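Local coordinates for uncharacterized HDOD domain protein (Geobacter sulfurreducens, PDB 3HC1) that is of unknown function but binds two ferric ions and is probably a metal-dependent phosphohydrolase of the HD type, at residues Ile79-Ile82 with Arg83-Val86; Val65-Ala68 with Asn69-Leu72; Val254-Val257 with Arg258-Leu261. All blocks are in the same frame, centred on the assembly; numbering follows the deposited sequence.

Contact 1: residues Ile79-Ile82 with Arg83-Val86; sequences ISSI and RDAV
Asp84 and Ser81 hold the first turn of helix 82-108 in a capping box. Ser81 sits at the N-cap, and its chi1 of 62° sets OG between its own backbone N and carbonyl carbon, facing into the turn, where it accepts from Asp84 N at 3.1 Å. The carboxylate of Asp84 returns the bond: OD2 takes the N-H of Ser81 at 3.2 Å, almost straight at the hydrogen (175°) but from above the carboxylate plane. Two more donors reach the same oxygen from Ser80. Ser80 N lies 3.1 Å from Asp84 OD2, on its anti lone pair. Ser80 OG meets Asp84 OD2 nearly head-on, at 3.0 Å. A short acid suits this place because it can curl back over the loop that precedes it.

The tight side is apolar. Ile79 and Asp84 run antiparallel past one another, with Ile79 CD1 3.8 Å from Asp84 CB, while the other branch, Ile79 CG2, rests 3.9 Å from Ala85 CB. Alanine fits here because helix 58-69 presses close, with Ala68 touching both Ile79 and Ala85. Ile82 and Val86 turn their branches to helix 47-54, reaching Leu54, Ile47 and Ala51.

The outer side is looser. Ser80 is exposed, and Arg83 brings only its CB near Ser81 OG, at 3.7 Å, before the long chain leads off toward Asp48. Behind them the regular helical bonds begin, Ala85 N to Ser81 O and Val86 N to Ile82 O. With three donors on one oxygen at the positive end of a helix, the Asp84 carboxylate is probably held ionised, and the loop and the helix start are fixed together.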
loop_
_atom_site.group_PDB
_atom_site.type_symbol
_atom_site.label_atom_id
_atom_site.label_comp_id
_atom_site.label_asym_id
_atom_site.label_seq_id
_atom_site.Cartn_x
_atom_site.Cartn_y
_atom_site.Cartn_z
ATOM N N ILE A 79 7.885 10.025 22.473
ATOM C CA ILE A 79 6.678 9.237 22.703
ATOM C C ILE A 79 7.084 7.933 23.366
ATOM O O ILE A 79 7.794 7.136 22.777
ATOM C CB ILE A 79 5.969 8.925 21.386
ATOM C CG1 ILE A 79 5.619 10.220 20.658
ATOM C CG2 ILE A 79 4.745 8.067 21.618
ATOM C CD1 ILE A 79 4.788 11.181 21.458
ATOM N N SER A 80 6.645 7.744 24.604
ATOM C CA SER A 80 7.063 6.615 25.441
ATOM C C SER A 80 5.891 5.766 25.894
ATOM O O SER A 80 6.016 4.544 26.001
ATOM C CB SER A 80 7.847 7.130 26.640
ATOM O OG SER A 80 7.719 8.543 26.774
ATOM N N SER A 81 4.760 6.406 26.170
ATOM C CA SER A 81 3.511 5.706 26.402
ATOM C C SER A 81 2.557 5.883 25.227
ATOM O O SER A 81 2.728 6.764 24.370
ATOM C CB SER A 81 2.839 6.236 27.668
ATOM O OG SER A 81 2.525 7.614 27.535
ATOM N N ILE A 82 1.544 5.026 25.215
ATOM C CA ILE A 82 0.387 5.177 24.356
ATOM C C ILE A 82 -0.412 6.478 24.636
ATOM O O ILE A 82 -0.968 7.106 23.713
ATOM C CB ILE A 82 -0.510 3.934 24.488
ATOM C CG1 ILE A 82 -1.448 3.842 23.299
ATOM C CG2 ILE A 82 -1.207 3.873 25.873
ATOM C CD1 ILE A 82 -0.686 3.576 21.969
ATOM N N ARG A 83 -0.451 6.892 25.901
ATOM C CA ARG A 83 -1.067 8.168 26.250
ATOM C C ARG A 83 -0.370 9.338 25.501
ATOM O O ARG A 83 -1.039 10.219 24.940
ATOM C CB ARG A 83 -1.062 8.341 27.783
ATOM C CG ARG A 83 -1.701 9.638 28.293
ATOM C CD ARG A 83 -3.057 9.918 27.650
ATOM N NE ARG A 83 -3.775 11.019 28.295
ATOM C CZ ARG A 83 -4.839 11.632 27.778
ATOM N NH1 ARG A 83 -5.321 11.268 26.589
ATOM N NH2 ARG A 83 -5.423 12.624 28.445
ATOM N N ASP A 84 0.966 9.303 25.454
ATOM C CA ASP A 84 1.754 10.255 24.671
ATOM C C ASP A 84 1.355 10.210 23.188
ATOM O O ASP A 84 1.207 11.253 22.545
ATOM C CB ASP A 84 3.270 9.950 24.746
ATOM C CG ASP A 84 3.896 10.215 26.123
ATOM O OD1 ASP A 84 3.377 11.054 26.904
ATOM O OD2 ASP A 84 4.953 9.589 26.395
ATOM N N ALA A 85 1.236 9.001 22.639
ATOM C CA ALA A 85 0.914 8.829 21.232
ATOM C C ALA A 85 -0.456 9.481 20.964
ATOM O O ALA A 85 -0.586 10.302 20.079
ATOM C CB ALA A 85 0.942 7.350 20.850
ATOM N N VAL A 86 -1.443 9.189 21.795
ATOM C CA VAL A 86 -2.783 9.785 21.630
ATOM C C VAL A 86 -2.762 11.332 21.588
ATOM O O VAL A 86 -3.335 11.971 20.682
ATOM C CB VAL A 86 -3.718 9.287 22.735
ATOM C CG1 VAL A 86 -4.983 10.192 22.879
ATOM C CG2 VAL A 86 -4.062 7.811 22.478
#

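Contact 2: residues Val65-Ala68 with Asn69-Leu72; sequences VHLA and NSPL
Asn69 N bonds to Val65 O at 2.9 Å, a helical bond near the end of helix 58-69, and Asn69 CB lies against Val65 O at 3.4 Å. A second, weak bond runs from Asn69 N to His66 O. With CG anti to the backbone N (chi1 -157°), the amide swings away from the turn, and its OD1 accepts from Ile79 N in the loop before helix 82-108. Asparagine suits the spot because a short side chain can offer a carbonyl to a passing backbone.

Ser70 breaks the helical run by its extended backbone and turns its side chain back. Ser70 OG bonds to Leu67 O in the carbonyl plane, at a very short 2.5 Å whose exact value deserves caution. Ser70 N reaches Leu67 O too, at 3.1 Å, but from 67° above the plane, so the two donors approach it in different directions. Ser70 OG also passes 3.9 Å from Leu67 CD1.

Ala68 is small enough to let Ala85 and Leu89 of helix 82-108 come close. Although Ser70 occupies the N-cap position of helix 71-74, its hydroxyl caps nothing there; it satisfies the last turn of helix 58-69 instead. Pro71 follows, a residue that suits the first turn of a helix, where no N-H is needed from it. The chemistry thus serves the ending helix rather than the beginning one.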
loop_
_atom_site.group_PDB
_atom_site.type_symbol
_atom_site.label_atom_id
_atom_site.label_comp_id
_atom_site.label_asym_id
_atom_site.label_seq_id
_atom_site.Cartn_x
_atom_site.Cartn_y
_atom_site.Cartn_z
ATOM N N VAL A 65 3.597 2.559 19.988
ATOM C CA VAL A 65 4.511 3.517 20.650
ATOM C C VAL A 65 5.841 3.669 19.861
ATOM O O VAL A 65 6.332 4.790 19.674
ATOM C CB VAL A 65 4.743 3.134 22.127
ATOM C CG1 VAL A 65 5.664 4.128 22.817
ATOM C CG2 VAL A 65 3.408 3.073 22.827
ATOM N N HIS A 66 6.368 2.555 19.339
ATOM C CA HIS A 66 7.590 2.589 18.520
ATOM C C HIS A 66 7.425 3.410 17.221
ATOM O O HIS A 66 8.240 4.264 16.903
ATOM C CB HIS A 66 8.071 1.160 18.225
ATOM C CG HIS A 66 9.271 1.089 17.339
ATOM N ND1 HIS A 66 10.559 1.193 17.823
ATOM C CD2 HIS A 66 9.383 0.930 15.998
ATOM C CE1 HIS A 66 11.412 1.099 16.817
ATOM N NE2 HIS A 66 10.724 0.952 15.698
ATOM N N LEU A 67 6.368 3.150 16.471
ATOM C CA LEU A 67 6.130 3.903 15.225
ATOM C C LEU A 67 5.848 5.370 15.559
ATOM O O LEU A 67 6.339 6.243 14.879
ATOM C CB LEU A 67 4.978 3.294 14.455
ATOM C CG LEU A 67 4.656 3.845 13.071
ATOM C CD1 LEU A 67 5.952 3.905 12.182
ATOM C CD2 LEU A 67 3.566 2.971 12.461
ATOM N N ALA A 68 5.089 5.618 16.637
ATOM C CA ALA A 68 4.738 6.976 17.074
ATOM C C ALA A 68 5.997 7.766 17.376
ATOM O O ALA A 68 6.097 8.937 17.002
ATOM C CB ALA A 68 3.809 6.957 18.334
ATOM N N ASN A 69 6.973 7.107 17.993
ATOM C CA ASN A 69 8.197 7.782 18.370
ATOM C C ASN A 69 9.161 7.972 17.237
ATOM O O ASN A 69 10.102 8.737 17.373
ATOM C CB ASN A 69 8.907 7.075 19.531
ATOM C CG ASN A 69 9.825 8.003 20.272
ATOM O OD1 ASN A 69 9.515 9.184 20.465
ATOM N ND2 ASN A 69 10.969 7.488 20.681
ATOM N N SER A 70 8.937 7.315 16.107
ATOM C CA SER A 70 9.820 7.503 14.967
ATOM C C SER A 70 9.801 8.969 14.491
ATOM O O SER A 70 8.786 9.671 14.625
ATOM C CB SER A 70 9.460 6.548 13.831
ATOM O OG SER A 70 8.212 6.865 13.269
ATOM N N PRO A 71 10.929 9.443 13.934
ATOM C CA PRO A 71 11.001 10.858 13.497
ATOM C C PRO A 71 9.817 11.278 12.625
ATOM O O PRO A 71 9.239 12.346 12.836
ATOM C CB PRO A 71 12.306 10.924 12.698
ATOM C CG PRO A 71 13.111 9.709 13.104
ATOM C CD PRO A 71 12.221 8.738 13.819
ATOM N N LEU A 72 9.457 10.417 11.667
ATOM C CA LEU A 72 8.395 10.702 10.691
ATOM C C LEU A 72 7.058 11.050 11.352
ATOM O O LEU A 72 6.285 11.876 10.831
ATOM C CB LEU A 72 8.231 9.503 9.729
ATOM C CG LEU A 72 7.139 9.550 8.637
ATOM C CD1 LEU A 72 7.413 10.636 7.596
ATOM C CD2 LEU A 72 7.005 8.168 7.944
#

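Contact 3: residues Val254-Val257 with Arg258-Leu261; sequences VDSV and RTLL
The peptide carbonyls of Ser256 and Val257 are the flat groups through which the two segments meet, and both are met at the oxygen end. Leu260 N approaches Ser256 O within the carbonyl plane at 3.0 Å, with a nearly straight N-H (170°). Leu261 N comes to Val257 O at 2.9 Å, almost in line with the C=O bond. The guanidinium of Arg258 takes no part here; its NH1 pairs with Glu262, a turn further along.

Ser256 is the N-cap residue of helix 257-263. Its chi1 of 161° carries OG opposite its backbone N and so in front of the first turn, where Ser256 OG accepts from Thr259 N at 3.2 Å. The hydroxyl of Thr259 adds a weak bond, OG1 to Ser256 OG, at 3.3 Å. Serine suits the place because its oxygen is one bond from CB and can reach an amide that has no earlier turn to bond to. With an alanine here OG is gone, which would probably cost the Thr259 N-H its side-chain acceptor and remove the weak partner of the Thr259 hydroxyl.

On the apolar side Val257 and Leu261 run alongside each other, Val257 CG1 3.7 Å from Leu261 CD1. Val254 lies roughly perpendicular to Leu260, but this packing is tentative, since Val254 has two conformers. The branched side chains suit a face laid on helix 229-243: Val257 touches Leu243, and Leu261 touches Tyr240.

The side chain of Leu261 is about 10 Å from that of Asp238, an iron ligand on that same helix. The arrangement is a serine N-cap on a short helix packed on helix 229-243, which supplies one of the iron ligands, in an all-alpha HD-type fold.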
loop_
_atom_site.group_PDB
_atom_site.type_symbol
_atom_site.label_atom_id
_atom_site.label_comp_id
_atom_site.label_asym_id
_atom_site.label_seq_id
_atom_site.Cartn_x
_atom_site.Cartn_y
_atom_site.Cartn_z
ATOM N N VAL A 254 13.378 2.513 -19.366
ATOM C CA VAL A 254 12.924 3.889 -19.457
ATOM C C VAL A 254 14.110 4.769 -19.881
ATOM O O VAL A 254 15.203 4.660 -19.302
ATOM C CB VAL A 254 12.334 4.364 -18.088
ATOM C CG1 VAL A 254 11.558 3.219 -17.404
ATOM C CG2 VAL A 254 13.428 4.859 -17.147
ATOM N N ASP A 255 13.906 5.637 -20.880
ATOM C CA ASP A 255 14.958 6.572 -21.305
ATOM C C ASP A 255 15.337 7.497 -20.138
ATOM O O ASP A 255 16.511 7.630 -19.786
ATOM C CB ASP A 255 14.495 7.384 -22.528
ATOM C CG ASP A 255 14.180 6.499 -23.747
ATOM O OD1 ASP A 255 15.100 5.819 -24.258
ATOM O OD2 ASP A 255 13.014 6.492 -24.196
ATOM N N SER A 256 14.320 8.123 -19.542
ATOM C CA SER A 256 14.510 9.041 -18.441
ATOM C C SER A 256 13.382 8.927 -17.399
ATOM O O SER A 256 12.252 9.315 -17.685
ATOM C CB SER A 256 14.496 10.478 -18.973
ATOM O OG SER A 256 14.238 11.404 -17.922
ATOM N N VAL A 257 13.754 8.503 -16.192
ATOM C CA VAL A 257 12.844 8.293 -15.066
ATOM C C VAL A 257 12.178 9.581 -14.616
ATOM O O VAL A 257 10.961 9.599 -14.385
ATOM C CB VAL A 257 13.566 7.634 -13.873
ATOM C CG1 VAL A 257 12.676 7.609 -12.598
ATOM C CG2 VAL A 257 14.022 6.182 -14.266
ATOM N N ARG A 258 12.957 10.658 -14.488
ATOM C CA ARG A 258 12.392 11.908 -14.039
ATOM C C ARG A 258 11.295 12.334 -15.005
ATOM O O ARG A 258 10.191 12.679 -14.591
ATOM C CB ARG A 258 13.466 13.006 -13.927
ATOM C CG ARG A 258 12.965 14.277 -13.261
ATOM C CD ARG A 258 13.919 15.437 -13.318
ATOM N NE ARG A 258 14.692 15.535 -14.572
ATOM C CZ ARG A 258 14.263 16.090 -15.700
ATOM N NH1 ARG A 258 13.054 16.654 -15.782
ATOM N NH2 ARG A 258 15.054 16.086 -16.768
ATOM N N THR A 259 11.592 12.303 -16.297
ATOM C CA THR A 259 10.616 12.670 -17.312
ATOM C C THR A 259 9.376 11.795 -17.267
ATOM O O THR A 259 8.264 12.307 -17.319
ATOM C CB THR A 259 11.245 12.647 -18.712
ATOM O OG1 THR A 259 12.137 13.755 -18.800
ATOM C CG2 THR A 259 10.201 12.770 -19.806
ATOM N N LEU A 260 9.555 10.477 -17.170
ATOM C CA LEU A 260 8.416 9.576 -16.985
ATOM C C LEU A 260 7.550 10.027 -15.794
ATOM O O LEU A 260 6.330 10.217 -15.913
ATOM C CB LEU A 260 8.892 8.154 -16.784
ATOM C CG LEU A 260 7.857 7.051 -16.633
ATOM C CD1 LEU A 260 8.494 5.699 -17.096
ATOM C CD2 LEU A 260 7.303 6.980 -15.168
ATOM N N LEU A 261 8.182 10.219 -14.653
ATOM C CA LEU A 261 7.440 10.545 -13.444
ATOM C C LEU A 261 6.727 11.891 -13.594
ATOM O O LEU A 261 5.557 12.061 -13.200
ATOM C CB LEU A 261 8.365 10.554 -12.238
ATOM C CG LEU A 261 9.060 9.244 -11.857
ATOM C CD1 LEU A 261 10.109 9.564 -10.792
ATOM C CD2 LEU A 261 8.086 8.189 -11.402
#

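Contacts 1 and 2 are neighbours, their centres about 10 Å apart, and both help join helix 58-69 to helix 82-108; Asn69 and Ala68 of contact 2 meet Ile79 of contact 1 directly. Contact 3 stands alone, about 42 Å from contact 1 and 33 Å from contact 2 between centres, and lies at the surface, whereas the other two are partly buried. Chemistry follows place. Contact 1 starts a long helix with a charged, reciprocal cap, contact 3 starts a short one with a neutral, one-way cap, and contact 2 finishes a helix with a hydroxyl folded backward. Contacts 2 and 3 each touch a helix bearing an iron ligand, though contact 2 lies away from the metals.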